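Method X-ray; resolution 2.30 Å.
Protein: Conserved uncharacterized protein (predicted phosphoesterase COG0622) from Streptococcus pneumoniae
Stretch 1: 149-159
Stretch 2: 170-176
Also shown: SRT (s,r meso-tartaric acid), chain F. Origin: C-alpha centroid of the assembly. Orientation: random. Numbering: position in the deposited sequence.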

# COMPACT_ATOMS: atom_id res chain seq x y z
N GLU A 149 2.35 11.41 -0.44
CA GLU A 149 2.23 12.66 0.32
C GLU A 149 0.84 13.27 0.11
O GLU A 149 0.32 13.34 -1.00
CB GLU A 149 3.37 13.60 -0.03
CG GLU A 149 4.67 12.85 0.22
CD GLU A 149 5.90 13.70 0.17
OE1 GLU A 149 6.20 14.21 -0.94
OE2 GLU A 149 6.57 13.84 1.23
N ILE A 150 0.19 13.59 1.22
CA ILE A 150 -1.23 13.94 1.19
C ILE A 150 -1.40 15.32 1.77
O ILE A 150 -0.93 15.58 2.86
CB ILE A 150 -2.15 12.94 2.00
CG1 ILE A 150 -1.96 11.48 1.57
CG2 ILE A 150 -3.62 13.36 1.89
CD1 ILE A 150 -1.47 10.57 2.67
N ASP A 151 -2.04 16.20 1.02
CA ASP A 151 -2.59 17.43 1.61
C ASP A 151 -3.93 17.77 0.95
O ASP A 151 -4.46 16.96 0.18
CB ASP A 151 -1.57 18.58 1.63
CG ASP A 151 -1.24 19.13 0.25
OD1 ASP A 151 -1.75 18.66 -0.76
OD2 ASP A 151 -0.43 20.07 0.19
N ASP A 152 -4.50 18.93 1.28
CA ASP A 152 -5.83 19.30 0.77
C ASP A 152 -5.91 19.42 -0.75
O ASP A 152 -6.95 19.19 -1.33
CB ASP A 152 -6.34 20.58 1.43
CG ASP A 152 -6.88 20.34 2.85
OD1 ASP A 152 -7.59 19.33 3.07
OD2 ASP A 152 -6.58 21.14 3.75
N SER A 153 -4.78 19.73 -1.40
CA SER A 153 -4.75 20.01 -2.83
C SER A 153 -4.28 18.84 -3.71
O SER A 153 -4.68 18.73 -4.87
CB SER A 153 -3.82 21.20 -3.07
OG SER A 153 -4.23 22.29 -2.28
N TYR A 154 -3.44 17.98 -3.14
CA TYR A 154 -2.74 16.95 -3.87
C TYR A 154 -2.53 15.66 -3.15
O TYR A 154 -2.26 15.63 -1.99
CB TYR A 154 -1.35 17.47 -4.24
CG TYR A 154 -1.36 18.69 -5.09
CD1 TYR A 154 -1.82 18.64 -6.37
CD2 TYR A 154 -0.95 19.90 -4.59
CE1 TYR A 154 -1.85 19.74 -7.14
CE2 TYR A 154 -0.98 21.01 -5.35
CZ TYR A 154 -1.44 20.92 -6.62
OH TYR A 154 -1.49 22.03 -7.38
N PHE A 155 -2.58 14.58 -3.89
CA PHE A 155 -1.85 13.34 -3.58
C PHE A 155 -0.59 13.33 -4.46
O PHE A 155 -0.67 13.50 -5.68
CB PHE A 155 -2.63 12.08 -3.96
CG PHE A 155 -3.93 11.91 -3.26
CD1 PHE A 155 -3.98 11.77 -1.88
CD2 PHE A 155 -5.11 11.83 -3.99
CE1 PHE A 155 -5.19 11.57 -1.24
CE2 PHE A 155 -6.34 11.64 -3.34
CZ PHE A 155 -6.37 11.50 -1.98
N LYS A 156 0.57 13.10 -3.84
CA LYS A 156 1.81 12.94 -4.59
C LYS A 156 2.29 11.51 -4.35
O LYS A 156 2.46 11.11 -3.21
CB LYS A 156 2.87 13.97 -4.14
CG LYS A 156 4.27 13.77 -4.78
CD LYS A 156 4.23 13.81 -6.34
CE LYS A 156 5.53 13.34 -6.98
NZ LYS A 156 6.67 14.01 -6.31
N VAL A 157 2.45 10.73 -5.42
CA VAL A 157 2.95 9.35 -5.33
C VAL A 157 4.33 9.17 -5.97
O VAL A 157 4.56 9.53 -7.12
CB VAL A 157 1.97 8.35 -5.98
CG1 VAL A 157 2.51 6.91 -5.88
CG2 VAL A 157 0.52 8.54 -5.39
N ASP A 158 5.27 8.65 -5.18
CA ASP A 158 6.57 8.23 -5.69
C ASP A 158 6.77 6.77 -5.41
O ASP A 158 6.36 6.27 -4.37
CB ASP A 158 7.68 8.98 -4.99
CG ASP A 158 7.77 10.43 -5.42
OD1 ASP A 158 8.03 10.73 -6.62
OD2 ASP A 158 7.52 11.26 -4.55
N PHE A 159 7.39 6.08 -6.36
CA PHE A 159 7.80 4.70 -6.13
C PHE A 159 9.28 4.62 -5.81
O PHE A 159 10.08 5.29 -6.42
CB PHE A 159 7.40 3.83 -7.32
CG PHE A 159 5.92 3.71 -7.49
CD1 PHE A 159 5.23 2.69 -6.91
CD2 PHE A 159 5.22 4.64 -8.24
CE1 PHE A 159 3.88 2.60 -7.09
CE2 PHE A 159 3.86 4.54 -8.43
CZ PHE A 159 3.19 3.52 -7.84
N LEU A 170 7.77 6.80 -12.96
CA LEU A 170 6.58 6.27 -12.26
C LEU A 170 5.86 7.23 -11.32
O LEU A 170 4.75 6.94 -10.90
CB LEU A 170 6.94 5.01 -11.42
CG LEU A 170 7.61 3.86 -12.18
CD1 LEU A 170 7.90 2.74 -11.25
CD2 LEU A 170 6.75 3.41 -13.38
N SER A 171 6.46 8.37 -10.98
CA SER A 171 5.84 9.31 -10.03
C SER A 171 4.60 9.94 -10.64
O SER A 171 4.54 10.14 -11.82
CB SER A 171 6.82 10.41 -9.63
OG SER A 171 7.88 9.84 -8.92
N LYS A 172 3.59 10.22 -9.81
CA LYS A 172 2.37 10.90 -10.25
C LYS A 172 1.91 11.91 -9.21
O LYS A 172 2.07 11.70 -8.03
CB LYS A 172 1.26 9.88 -10.51
CG LYS A 172 1.60 8.77 -11.57
CD LYS A 172 0.41 8.48 -12.45
CE LYS A 172 0.43 7.09 -13.11
NZ LYS A 172 -0.96 6.73 -13.59
N GLU A 173 1.34 13.01 -9.68
CA GLU A 173 0.70 13.98 -8.81
C GLU A 173 -0.74 14.12 -9.24
O GLU A 173 -0.99 14.36 -10.40
CB GLU A 173 1.42 15.34 -8.86
CG GLU A 173 0.77 16.35 -7.91
CD GLU A 173 1.71 17.39 -7.36
OE1 GLU A 173 2.20 18.22 -8.15
OE2 GLU A 173 1.93 17.39 -6.11
N PHE A 174 -1.67 13.96 -8.29
CA PHE A 174 -3.11 14.11 -8.53
C PHE A 174 -3.68 15.30 -7.75
O PHE A 174 -3.43 15.44 -6.56
CB PHE A 174 -3.85 12.85 -8.09
CG PHE A 174 -3.32 11.57 -8.70
CD1 PHE A 174 -3.77 11.13 -9.94
CD2 PHE A 174 -2.39 10.79 -8.03
CE1 PHE A 174 -3.28 9.94 -10.51
CE2 PHE A 174 -1.89 9.62 -8.59
CZ PHE A 174 -2.35 9.19 -9.83
N SER A 175 -4.46 16.16 -8.40
CA SER A 175 -5.16 17.19 -7.63
C SER A 175 -6.52 16.69 -7.16
O SER A 175 -7.21 15.93 -7.86
CB SER A 175 -5.25 18.53 -8.37
OG SER A 175 -5.44 18.33 -9.74
N ARG A 176 -6.90 17.13 -5.97
CA ARG A 176 -8.03 16.58 -5.21
C ARG A 176 -9.26 17.51 -5.21
O ARG A 176 -9.20 18.62 -5.74
CB ARG A 176 -7.61 16.36 -3.77
CG ARG A 176 -6.40 15.50 -3.58
CD ARG A 176 -6.13 15.36 -2.08
NE ARG A 176 -7.27 14.74 -1.41
CZ ARG A 176 -7.34 14.51 -0.10
NH1 ARG A 176 -8.42 13.92 0.41
NH2 ARG A 176 -6.33 14.84 0.70
O1 SRT F . 8.42 14.44 -8.38
O11 SRT F . 9.60 13.76 -10.11
C1 SRT F . 9.39 13.82 -8.87
C2 SRT F . 10.32 13.09 -7.94
O2 SRT F . 9.52 12.26 -7.11
C3 SRT F . 11.14 14.00 -7.01
O3 SRT F . 11.21 15.34 -7.52
C4 SRT F . 12.54 13.46 -6.75
O4 SRT F . 13.26 14.04 -5.91
O41 SRT F . 12.95 12.42 -7.34
O HOH W 1 8.44 6.93 -8.74

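What fastens the C-terminal Arg 176, which has more of its surface covered by the partner stretch than any other residue here? Its backbone N donates to Ser 153 O at 2.9 Å, and its guanidinium NH2 donates to Asp 151 O, also at 2.9 Å. A long, flexible chain suits this place, because it can stretch across the Phe 155 ring and still bring NH2 to the Asp 151 carbonyl. Asp 151 helps shape the turn: its OD1 accepts from Ser 153 N (3.3 Å) and Tyr 154 N (3.0 Å).

How does Phe 155 use its buried ring? One face lies under the arginine: Arg 176 CD sits 3.8 Å from the ring centroid, almost on the normal, and Arg 176 NE comes within 3.4 Å of Phe 155 CZ. The flat ring thus supports both methylene and guanidinium. Phe 174 meets Phe 155 on the same side of the sheet, CD2 lying 4.3 Å from Phe 155 CB, while Val 157 CG2 reaches the edge of the Phe 174 ring, 4.1 Å from its CE2.

What holds the strands in register? They run antiparallel, and two reciprocal pairs bind them: Phe 155 N to Phe 174 O (2.9 Å) with Phe 174 N to Phe 155 O (2.8 Å), then Val 157 N to Lys 172 O (2.8 Å) with Lys 172 N to Val 157 O (2.9 Å). On the face opposite the phenylalanines, exposed Glu 173 places OE2 over the Tyr 154 ring, 3.7 Å from Tyr 154 CG.

What joins the stretches beside the tartaric acid? Ser 171 OG donates to Asp 158 OD1 at a very short 2.5 Å. Lys 156 NZ, salt-bridged to Asp 158 OD2 at 3.4 Å, donates to SRT O1 at 2.7 Å. A water accepts from Phe 159 N (2.7 Å) and donates to Ser 171 OG (3.0 Å), linking the stretches again; beyond it, Phe 159 CD2 packs 3.6 Å from Leu 170 CB.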